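Local coordinates for protein TetR-family transcriptional regulator (Streptomyces coelicolor A3, PDB 2QIB) that probably binds cis-regulatory DNA as a TetR-family transcription factor, through a helix-turn-helix region joined to a helical C-terminal domain, at residues Ala86-Leu89 with Arg90-Arg94; Val128-Ala131 with Ala132-Gln135; Met190-Ser193 with Ala194-Glu198; Gly201-Val204 with Arg205-Leu208. All coordinates share one frame; numbering follows the deposited sequence.

Contact 1: residues Ala86-Leu89 with Arg90-Arg94; sequences ARLL and RVMGR
R90 folds back along its own helix and lays its guanidinium over the peptide joining A86 to R87. The chain starts out beside the backbone N (chi1 -75°) and bends at chi3 (-71°), which turns one face of the group down onto the preceding turn. A86 O sits over the centre of that face, 3.5 Å from R90 CZ. Toward the rim, R90 NH2 approaches R87 CA at 3.6 Å, and R90 NH1 meets the methyl A86 CB at 3.6 Å. The guanidinium makes no hydrogen bond to the peptide beneath it; the polar pairing of R90 is a salt bridge from NE to E78, a residue that R94 also engages. R87 touches R90 with its aliphatic part, CG lying 3.8 Å from R90 NH2, while its extended chain carries the guanidinium away to the carbonyl of G82 and to H139.

The main chain supplies the hydrogen bonds proper to helix 84-101, which lies in the TetR C-terminal domain: the amides of R90, V91, M92 and G93 each bond to the carbonyl four residues earlier. M92 N to L88 O is the shortest of the four at 2.8 Å, with an N-H...O angle of 164°. The methyl V91 CG2 rests 3.5 Å from R87 O, the carbonyl oxygen that accepts from V91 N.

The one apolar side-chain pair between the two segments is L88 with the selenomethionine M92. They run side by side in the same direction, L88 CD1 resting 4.1 Å from M92 CE, and both touch W156 of helix 147-168. Packing outside the segments takes V91 to F76 and L89 to E179 and T180 of helix 175-194.

Contact 2: residues Val128-Ala131 with Ala132-Gln135; sequences VRQA and AYVQ
Q130 reaches forward one turn and lays its amide against the CD2 side of the Y133 ring and against V134 CG2. CG stands opposite the backbone N, and a bend at chi2 (73°) then swings the amide along the helix. Q130 OE1 comes 3.8 Å from Y133 CD2, the amide and ring planes being inclined by 42°, and Q130 NE2 lies 3.7 Å from V134 CG2. Neither approach is a hydrogen bond. The acceptor OE1 is satisfied by R154 NH2 of helix 147-168, and the same arginine makes a cation-pi contact with the Y133 ring, so the amide and the ring share one partner.

Main-chain donors are met in the regular helical way: A132, Y133, V134 and Q135 give their N-H groups to V128, R129, Q130 and A131. The bond V134 N to Q130 O is nearly straight (169°) at 2.9 Å. A131 O is gripped twice, by Q135 N at 3.1 Å and by a water that donates to it at 2.9 Å. This water accepts in turn from Q135 NE2 at 3.0 Å, closing a small loop between side chain and backbone. R129 has two acidic partners, E161 through NE and D126 through NH1.

A leucine in place of Q130 would probably leave R154 without this acceptor and make its position at the Y133 ring less certain. The R129 and Q130 side chains of helix 119-140 thus each have a partner on helix 147-168, and R154, shared by Q130 OE1 and the Y133 ring, probably helps to hold these two in their relative positions.

Contact 3: residues Met190-Ser193 with Ala194-Glu198; sequences MAVS and AAYDE
Helix 175-194 runs out here into the short turn leading to helix 198-209, and Y196 folds back beside the carbonyls of V192 and S193, its ring set obliquely to both. A194 N still bonds to M190 O in the four-residue pattern, but the next two amides reach back only three: A195 N to V192 O at 3.2 Å, and Y196 N to S193 O at 3.0 Å. Both donors lie above the carbonyl planes, by 56° and 39°, the mark of a tightened turn. With CG anti to its own carbonyl carbon (chi1 -51°), the Y196 ring is turned back so that CE2 approaches V192 O at 3.4 Å and V192 CG1 at 4.4 Å, while A195 CB sits over the centre of one face. A water donates to V192 O at 2.9 Å. At the far end, D197 is the N-cap of the next helix, its OD2 accepting from M200 N.

With Y196 cut back to alanine, the water on V192 O would probably be held less firmly. V192 O thus accepts from an amide and a water; the water weakly bridges to Y196 OH, which has a weak hydrogen bond to T180 of the second subunit.

Contact 4: residues Gly201-Val204 with Arg205-Leu208; sequences GALV and RRVL
The guanidinium of R205 lies with one face on the G201-A202 peptide, G201 O and A202 CA both standing about 3.5 Å above its plane and displaced toward the rim. R205 NH2 is 3.6 Å from A202 CA, and R205 NH1 is 3.5 Å from G201 O at an angle too poor for a hydrogen bond. What places the group there is the bend at chi3 (-61°), and the stem shares in the contact, R205 CG lying 3.4 Å from G201 O. G201 has no CB, and one there would lie tight against R205 NH1. The guanidinium of R206 meets L203 obliquely, in a pose modelled too close to be trusted; its NH2 donates to the carbonyl of L140.

Backbone bonds continue the helix from G201 O through V204 O, each accepting from the amide four residues on. L208 N to V204 O measures 2.9 Å and is close to straight, at 174°. Beside it V204 and L208 lie alongside each other and point the same way, V204 CG1 touching L208 CD1 at 3.8 Å. L203 also packs on V207, though the position of L203 CD1 is doubtful.

Within the fold this is helix 198-209. V204 packs on M190 and A194 of helix 175-194, R206 reaches the end of helix 119-140 at L140, and R205 touches L227 of the second subunit.

In the fold
Along the chain the four contacts follow one another in this all-helical protein, contacts 1, 2 and 4 each within a single helix, contact 3 at the end of helix 175-194 and in the loop that follows. Contacts 1 and 2 belong to helices 84-101 and 119-140 of the C-terminal domain, with centres about 14 Å apart; they do not touch, but residues of helix 147-168 pack against both. Contacts 3 and 4 lie further out, each about 25 Å from the chain's centre, and their own centres are about 10 Å apart. They meet directly: A194 CB is 3.8 Å from G201 CA. Both reach the second subunit, which contacts 1 and 2 do not, so this end of the fold takes part in dimer assembly.

Contact 1: residues Ala86-Leu89 with Arg90-Arg94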
loop_
_atom_site.group_PDB
_atom_site.type_symbol
_atom_site.label_atom_id
_atom_site.label_comp_id
_atom_site.label_asym_id
_atom_site.label_seq_id
_atom_site.Cartn_x
_atom_site.Cartn_y
_atom_site.Cartn_z
ATOM N N ALA A 86 13.170 18.651 0.170
ATOM C CA ALA A 86 13.900 18.625 -1.099
ATOM C C ALA A 86 14.689 17.329 -1.315
ATOM O O ALA A 86 14.807 16.869 -2.453
ATOM C CB ALA A 86 14.850 19.860 -1.196
ATOM N N ARG A 87 15.253 16.773 -0.247
ATOM C CA ARG A 87 15.956 15.487 -0.331
ATOM C C ARG A 87 14.966 14.422 -0.776
ATOM O O ARG A 87 15.242 13.617 -1.684
ATOM C CB ARG A 87 16.463 15.073 1.041
ATOM C CG ARG A 87 17.341 16.135 1.759
ATOM C CD ARG A 87 17.876 15.559 3.058
ATOM N NE ARG A 87 18.358 16.625 3.938
ATOM C CZ ARG A 87 18.783 16.408 5.179
ATOM N NH1 ARG A 87 18.808 15.175 5.676
ATOM N NH2 ARG A 87 19.213 17.429 5.913
ATOM N N LEU A 88 13.822 14.373 -0.092
ATOM C CA LEU A 88 12.804 13.376 -0.471
ATOM C C LEU A 88 12.322 13.569 -1.917
ATOM O O LEU A 88 12.132 12.576 -2.649
ATOM C CB LEU A 88 11.637 13.395 0.517
ATOM C CG LEU A 88 10.546 12.331 0.278
ATOM C CD1 LEU A 88 11.117 10.906 0.340
ATOM C CD2 LEU A 88 9.474 12.499 1.362
ATOM N N LEU A 89 12.132 14.819 -2.343
ATOM C CA LEU A 89 11.706 15.077 -3.719
ATOM C C LEU A 89 12.726 14.516 -4.702
ATOM O O LEU A 89 12.347 13.916 -5.713
ATOM C CB LEU A 89 11.477 16.580 -3.970
ATOM C CG LEU A 89 10.881 16.901 -5.343
ATOM C CD1 LEU A 89 9.540 16.160 -5.579
ATOM C CD2 LEU A 89 10.733 18.429 -5.518
ATOM N N ARG A 90 14.018 14.682 -4.406
ATOM C CA ARG A 90 15.056 14.137 -5.304
ATOM C C ARG A 90 14.970 12.614 -5.419
ATOM O O ARG A 90 15.046 12.027 -6.524
ATOM C CB ARG A 90 16.455 14.584 -4.863
ATOM C CG ARG A 90 16.659 16.053 -5.236
ATOM C CD ARG A 90 18.098 16.521 -4.973
ATOM N NE ARG A 90 18.396 16.628 -3.549
ATOM C CZ ARG A 90 18.181 17.708 -2.796
ATOM N NH1 ARG A 90 17.613 18.806 -3.307
ATOM N NH2 ARG A 90 18.509 17.664 -1.514
ATOM N N VAL A 91 14.788 11.965 -4.262
ATOM C CA VAL A 91 14.623 10.511 -4.278
ATOM C C VAL A 91 13.328 10.139 -5.045
ATOM O O VAL A 91 13.302 9.171 -5.817
ATOM C CB VAL A 91 14.539 9.930 -2.859
ATOM C CG1 VAL A 91 14.283 8.402 -2.938
ATOM C CG2 VAL A 91 15.824 10.225 -2.090
HETATM N N MSE A 92 12.238 10.872 -4.824
HETATM C CA MSE A 92 10.997 10.576 -5.586
HETATM C C MSE A 92 11.205 10.651 -7.117
HETATM O O MSE A 92 10.629 9.866 -7.852
HETATM C CB MSE A 92 9.844 11.495 -5.175
HETATM C CG MSE A 92 9.332 11.299 -3.739
HETATM SE SE MSE A 92 8.581 9.501 -3.523
HETATM C CE MSE A 92 10.201 8.540 -2.942
ATOM N N GLY A 93 12.034 11.586 -7.585
ATOM C CA GLY A 93 12.365 11.652 -9.036
ATOM C C GLY A 93 12.994 10.359 -9.510
ATOM O O GLY A 93 12.624 9.816 -10.562
ATOM N N ARG A 94 13.974 9.882 -8.752
ATOM C CA ARG A 94 14.662 8.626 -9.097
ATOM C C ARG A 94 13.717 7.407 -8.989
ATOM O O ARG A 94 13.777 6.481 -9.819
ATOM C CB ARG A 94 15.886 8.446 -8.213
ATOM C CG ARG A 94 16.987 9.532 -8.502
ATOM C CD ARG A 94 18.355 9.092 -7.967
ATOM N NE ARG A 94 18.387 9.034 -6.507
ATOM C CZ ARG A 94 18.623 10.067 -5.691
ATOM N NH1 ARG A 94 18.802 11.322 -6.152
ATOM N NH2 ARG A 94 18.652 9.848 -4.393
#

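Contact 2: residues Val128-Ala131 with Ala132-Gln135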
loop_
_atom_site.group_PDB
_atom_site.type_symbol
_atom_site.label_atom_id
_atom_site.label_comp_id
_atom_site.label_asym_id
_atom_site.label_seq_id
_atom_site.Cartn_x
_atom_site.Cartn_y
_atom_site.Cartn_z
ATOM N N VAL A 128 13.543 -4.161 -0.272
ATOM C CA VAL A 128 13.457 -2.791 -0.832
ATOM C C VAL A 128 12.629 -1.874 0.106
ATOM O O VAL A 128 13.052 -0.749 0.419
ATOM C CB VAL A 128 12.892 -2.774 -2.279
ATOM C CG1 VAL A 128 12.852 -1.340 -2.831
ATOM C CG2 VAL A 128 13.716 -3.679 -3.205
ATOM N N ARG A 129 11.479 -2.367 0.576
ATOM C CA ARG A 129 10.658 -1.607 1.517
ATOM C C ARG A 129 11.453 -1.278 2.775
ATOM O O ARG A 129 11.428 -0.134 3.259
ATOM C CB ARG A 129 9.413 -2.397 1.893
ATOM C CG ARG A 129 8.468 -2.579 0.732
ATOM C CD ARG A 129 7.335 -3.514 1.158
ATOM N NE ARG A 129 6.332 -3.600 0.109
ATOM C CZ ARG A 129 5.714 -4.710 -0.231
ATOM N NH1 ARG A 129 6.038 -5.868 0.374
ATOM N NH2 ARG A 129 4.821 -4.682 -1.213
ATOM N N GLN A 130 12.174 -2.272 3.294
ATOM C CA GLN A 130 13.020 -2.025 4.452
ATOM C C GLN A 130 14.179 -1.034 4.162
ATOM O O GLN A 130 14.489 -0.200 4.995
ATOM C CB GLN A 130 13.539 -3.371 4.999
ATOM C CG GLN A 130 14.504 -3.207 6.152
ATOM C CD GLN A 130 13.822 -2.771 7.441
ATOM O OE1 GLN A 130 12.592 -2.772 7.548
ATOM N NE2 GLN A 130 14.626 -2.435 8.445
ATOM N N ALA A 131 14.799 -1.105 2.984
ATOM C CA ALA A 131 15.838 -0.143 2.584
ATOM C C ALA A 131 15.294 1.290 2.590
ATOM O O ALA A 131 15.960 2.217 3.108
ATOM C CB ALA A 131 16.377 -0.483 1.201
ATOM N N ALA A 132 14.067 1.464 2.081
ATOM C CA ALA A 132 13.414 2.788 2.137
ATOM C C ALA A 132 13.260 3.241 3.589
ATOM O O ALA A 132 13.613 4.393 3.938
ATOM C CB ALA A 132 12.026 2.756 1.437
ATOM N N TYR A 133 12.750 2.354 4.438
ATOM C CA TYR A 133 12.545 2.626 5.857
ATOM C C TYR A 133 13.852 3.102 6.548
ATOM O O TYR A 133 13.880 4.139 7.234
ATOM C CB TYR A 133 11.986 1.342 6.514
ATOM C CG TYR A 133 11.705 1.461 7.990
ATOM C CD1 TYR A 133 10.614 2.197 8.459
ATOM C CD2 TYR A 133 12.523 0.816 8.921
ATOM C CE1 TYR A 133 10.338 2.297 9.831
ATOM C CE2 TYR A 133 12.264 0.920 10.310
ATOM C CZ TYR A 133 11.158 1.640 10.736
ATOM O OH TYR A 133 10.901 1.769 12.104
ATOM N N VAL A 134 14.926 2.341 6.351
ATOM C CA VAL A 134 16.228 2.673 6.934
ATOM C C VAL A 134 16.710 4.073 6.492
ATOM O O VAL A 134 17.247 4.852 7.297
ATOM C CB VAL A 134 17.252 1.569 6.594
ATOM C CG1 VAL A 134 18.724 2.050 6.913
ATOM C CG2 VAL A 134 16.905 0.299 7.398
ATOM N N GLN A 135 16.551 4.381 5.214
ATOM C CA GLN A 135 16.972 5.707 4.726
ATOM C C GLN A 135 16.148 6.841 5.312
ATOM O O GLN A 135 16.684 7.880 5.698
ATOM C CB GLN A 135 16.965 5.766 3.199
ATOM C CG GLN A 135 18.074 4.905 2.538
ATOM C CD GLN A 135 19.481 5.198 3.133
ATOM O OE1 GLN A 135 19.924 6.334 3.189
ATOM N NE2 GLN A 135 20.160 4.151 3.597
HETATM O O HOH W 1 18.748 1.570 3.116
#

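Contact 3: residues Met190-Ser193 with Ala194-Glu198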
loop_
_atom_site.group_PDB
_atom_site.type_symbol
_atom_site.label_atom_id
_atom_site.label_comp_id
_atom_site.label_asym_id
_atom_site.label_seq_id
_atom_site.Cartn_x
_atom_site.Cartn_y
_atom_site.Cartn_z
HETATM N N MSE A 190 2.549 12.767 8.905
HETATM C CA MSE A 190 3.244 13.001 10.161
HETATM C C MSE A 190 2.492 14.022 11.005
HETATM O O MSE A 190 2.366 13.857 12.218
HETATM C CB MSE A 190 4.664 13.488 9.901
HETATM C CG MSE A 190 5.429 12.516 9.037
HETATM SE SE MSE A 190 6.500 11.359 10.161
HETATM C CE MSE A 190 7.768 12.880 10.495
ATOM N N ALA A 191 2.010 15.094 10.385
ATOM C CA ALA A 191 1.257 16.109 11.130
ATOM C C ALA A 191 -0.029 15.566 11.768
ATOM O O ALA A 191 -0.401 15.975 12.875
ATOM C CB ALA A 191 0.928 17.272 10.261
ATOM N N VAL A 192 -0.714 14.678 11.065
ATOM C CA VAL A 192 -1.929 14.065 11.601
ATOM C C VAL A 192 -1.590 13.284 12.875
ATOM O O VAL A 192 -2.262 13.436 13.899
ATOM C CB VAL A 192 -2.647 13.167 10.550
ATOM C CG1 VAL A 192 -3.720 12.316 11.199
ATOM C CG2 VAL A 192 -3.271 14.057 9.471
ATOM N N SER A 193 -0.528 12.487 12.818
ATOM C CA SER A 193 -0.111 11.687 13.968
ATOM C C SER A 193 0.319 12.585 15.133
ATOM O O SER A 193 0.042 12.282 16.281
ATOM C CB SER A 193 1.033 10.763 13.603
ATOM O OG SER A 193 1.430 9.970 14.714
ATOM N N ALA A 194 1.011 13.672 14.832
ATOM C CA ALA A 194 1.451 14.635 15.875
ATOM C C ALA A 194 0.330 15.080 16.831
ATOM O O ALA A 194 0.601 15.488 17.987
ATOM C CB ALA A 194 2.104 15.842 15.215
ATOM N N ALA A 195 -0.924 14.993 16.382
ATOM C CA ALA A 195 -2.066 15.376 17.234
ATOM C C ALA A 195 -2.230 14.533 18.509
ATOM O O ALA A 195 -2.787 14.987 19.504
ATOM C CB ALA A 195 -3.369 15.375 16.407
ATOM N N TYR A 196 -1.732 13.307 18.482
ATOM C CA TYR A 196 -2.030 12.332 19.517
ATOM C C TYR A 196 -0.847 12.085 20.413
ATOM O O TYR A 196 -0.951 11.298 21.361
ATOM C CB TYR A 196 -2.417 11.004 18.847
ATOM C CG TYR A 196 -3.482 11.187 17.788
ATOM C CD1 TYR A 196 -4.761 11.637 18.135
ATOM C CD2 TYR A 196 -3.201 10.945 16.432
ATOM C CE1 TYR A 196 -5.747 11.833 17.165
ATOM C CE2 TYR A 196 -4.183 11.139 15.449
ATOM C CZ TYR A 196 -5.453 11.581 15.826
ATOM O OH TYR A 196 -6.438 11.788 14.880
ATOM N N ASP A 197 0.281 12.728 20.092
ATOM C CA ASP A 197 1.562 12.349 20.674
ATOM C C ASP A 197 2.564 13.499 20.706
ATOM O O ASP A 197 2.908 14.059 19.663
ATOM C CB ASP A 197 2.145 11.174 19.883
ATOM C CG ASP A 197 3.295 10.525 20.595
ATOM O OD1 ASP A 197 3.032 9.776 21.562
ATOM O OD2 ASP A 197 4.448 10.776 20.190
ATOM N N GLU A 198 3.037 13.849 21.905
ATOM C CA GLU A 198 3.982 14.954 22.049
ATOM C C GLU A 198 5.341 14.619 21.451
ATOM O O GLU A 198 5.988 15.478 20.858
ATOM C CB GLU A 198 4.127 15.358 23.526
ATOM C CG GLU A 198 2.828 15.872 24.165
ATOM C CD GLU A 198 2.495 17.320 23.808
ATOM O OE1 GLU A 198 3.313 17.990 23.132
ATOM O OE2 GLU A 198 1.410 17.799 24.224
HETATM O O HOH W 2 -5.034 14.405 13.678
#

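Contact 4: residues Gly201-Val204 with Arg205-Leu208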
loop_
_atom_site.group_PDB
_atom_site.type_symbol
_atom_site.label_atom_id
_atom_site.label_comp_id
_atom_site.label_asym_id
_atom_site.label_seq_id
_atom_site.Cartn_x
_atom_site.Cartn_y
_atom_site.Cartn_z
ATOM N N GLY A 201 4.885 15.164 17.947
ATOM C CA GLY A 201 4.794 16.616 17.742
ATOM C C GLY A 201 6.162 17.286 17.682
ATOM O O GLY A 201 6.420 18.130 16.836
ATOM N N ALA A 202 7.053 16.882 18.576
ATOM C CA ALA A 202 8.369 17.488 18.636
ATOM C C ALA A 202 9.180 17.168 17.384
ATOM O O ALA A 202 9.884 18.041 16.863
ATOM C CB ALA A 202 9.106 17.048 19.901
ATOM N N LEU A 203 9.068 15.933 16.885
ATOM C CA LEU A 203 9.822 15.554 15.704
ATOM C C LEU A 203 9.328 16.371 14.509
ATOM O O LEU A 203 10.123 16.901 13.746
ATOM C CB LEU A 203 9.696 14.051 15.401
ATOM C CG LEU A 203 10.271 13.588 14.068
ATOM C CD1 LEU A 203 11.763 13.888 13.945
ATOM C CD2 LEU A 203 10.016 12.083 13.932
ATOM N N VAL A 204 8.010 16.451 14.338
ATOM C CA VAL A 204 7.430 17.146 13.196
ATOM C C VAL A 204 7.764 18.645 13.210
ATOM O O VAL A 204 8.094 19.246 12.175
ATOM C CB VAL A 204 5.891 16.895 13.129
ATOM C CG1 VAL A 204 5.291 17.541 11.912
ATOM C CG2 VAL A 204 5.636 15.412 13.082
ATOM N N ARG A 205 7.715 19.256 14.389
ATOM C CA ARG A 205 8.137 20.648 14.489
ATOM C C ARG A 205 9.577 20.843 14.026
ATOM O O ARG A 205 9.860 21.789 13.294
ATOM C CB ARG A 205 7.947 21.192 15.912
ATOM C CG ARG A 205 6.491 21.431 16.254
ATOM C CD ARG A 205 6.318 22.251 17.550
ATOM N NE ARG A 205 6.887 21.572 18.726
ATOM C CZ ARG A 205 6.258 20.659 19.472
ATOM N NH1 ARG A 205 5.011 20.285 19.190
ATOM N NH2 ARG A 205 6.877 20.113 20.514
ATOM N N ARG A 206 10.468 19.941 14.442
ATOM C CA ARG A 206 11.880 20.000 14.076
ATOM C C ARG A 206 12.067 19.822 12.565
ATOM O O ARG A 206 12.789 20.584 11.928
ATOM C CB ARG A 206 12.646 18.935 14.845
ATOM C CG ARG A 206 14.123 18.899 14.584
ATOM C CD ARG A 206 14.809 17.916 15.530
ATOM N NE ARG A 206 14.473 16.504 15.283
ATOM C CZ ARG A 206 14.851 15.804 14.206
ATOM N NH1 ARG A 206 15.540 16.364 13.217
ATOM N NH2 ARG A 206 14.516 14.534 14.101
ATOM N N VAL A 207 11.402 18.812 11.991
ATOM C CA VAL A 207 11.468 18.604 10.561
ATOM C C VAL A 207 11.006 19.834 9.774
ATOM O O VAL A 207 11.696 20.301 8.863
ATOM C CB VAL A 207 10.685 17.330 10.145
ATOM C CG1 VAL A 207 10.544 17.272 8.636
ATOM C CG2 VAL A 207 11.419 16.107 10.670
ATOM N N LEU A 208 9.850 20.377 10.129
ATOM C CA LEU A 208 9.359 21.597 9.479
ATOM C C LEU A 208 10.174 22.887 9.741
ATOM O O LEU A 208 10.159 23.795 8.929
ATOM C CB LEU A 208 7.880 21.795 9.784
ATOM C CG LEU A 208 7.044 20.617 9.285
ATOM C CD1 LEU A 208 5.631 20.683 9.854
ATOM C CD2 LEU A 208 7.020 20.548 7.739
#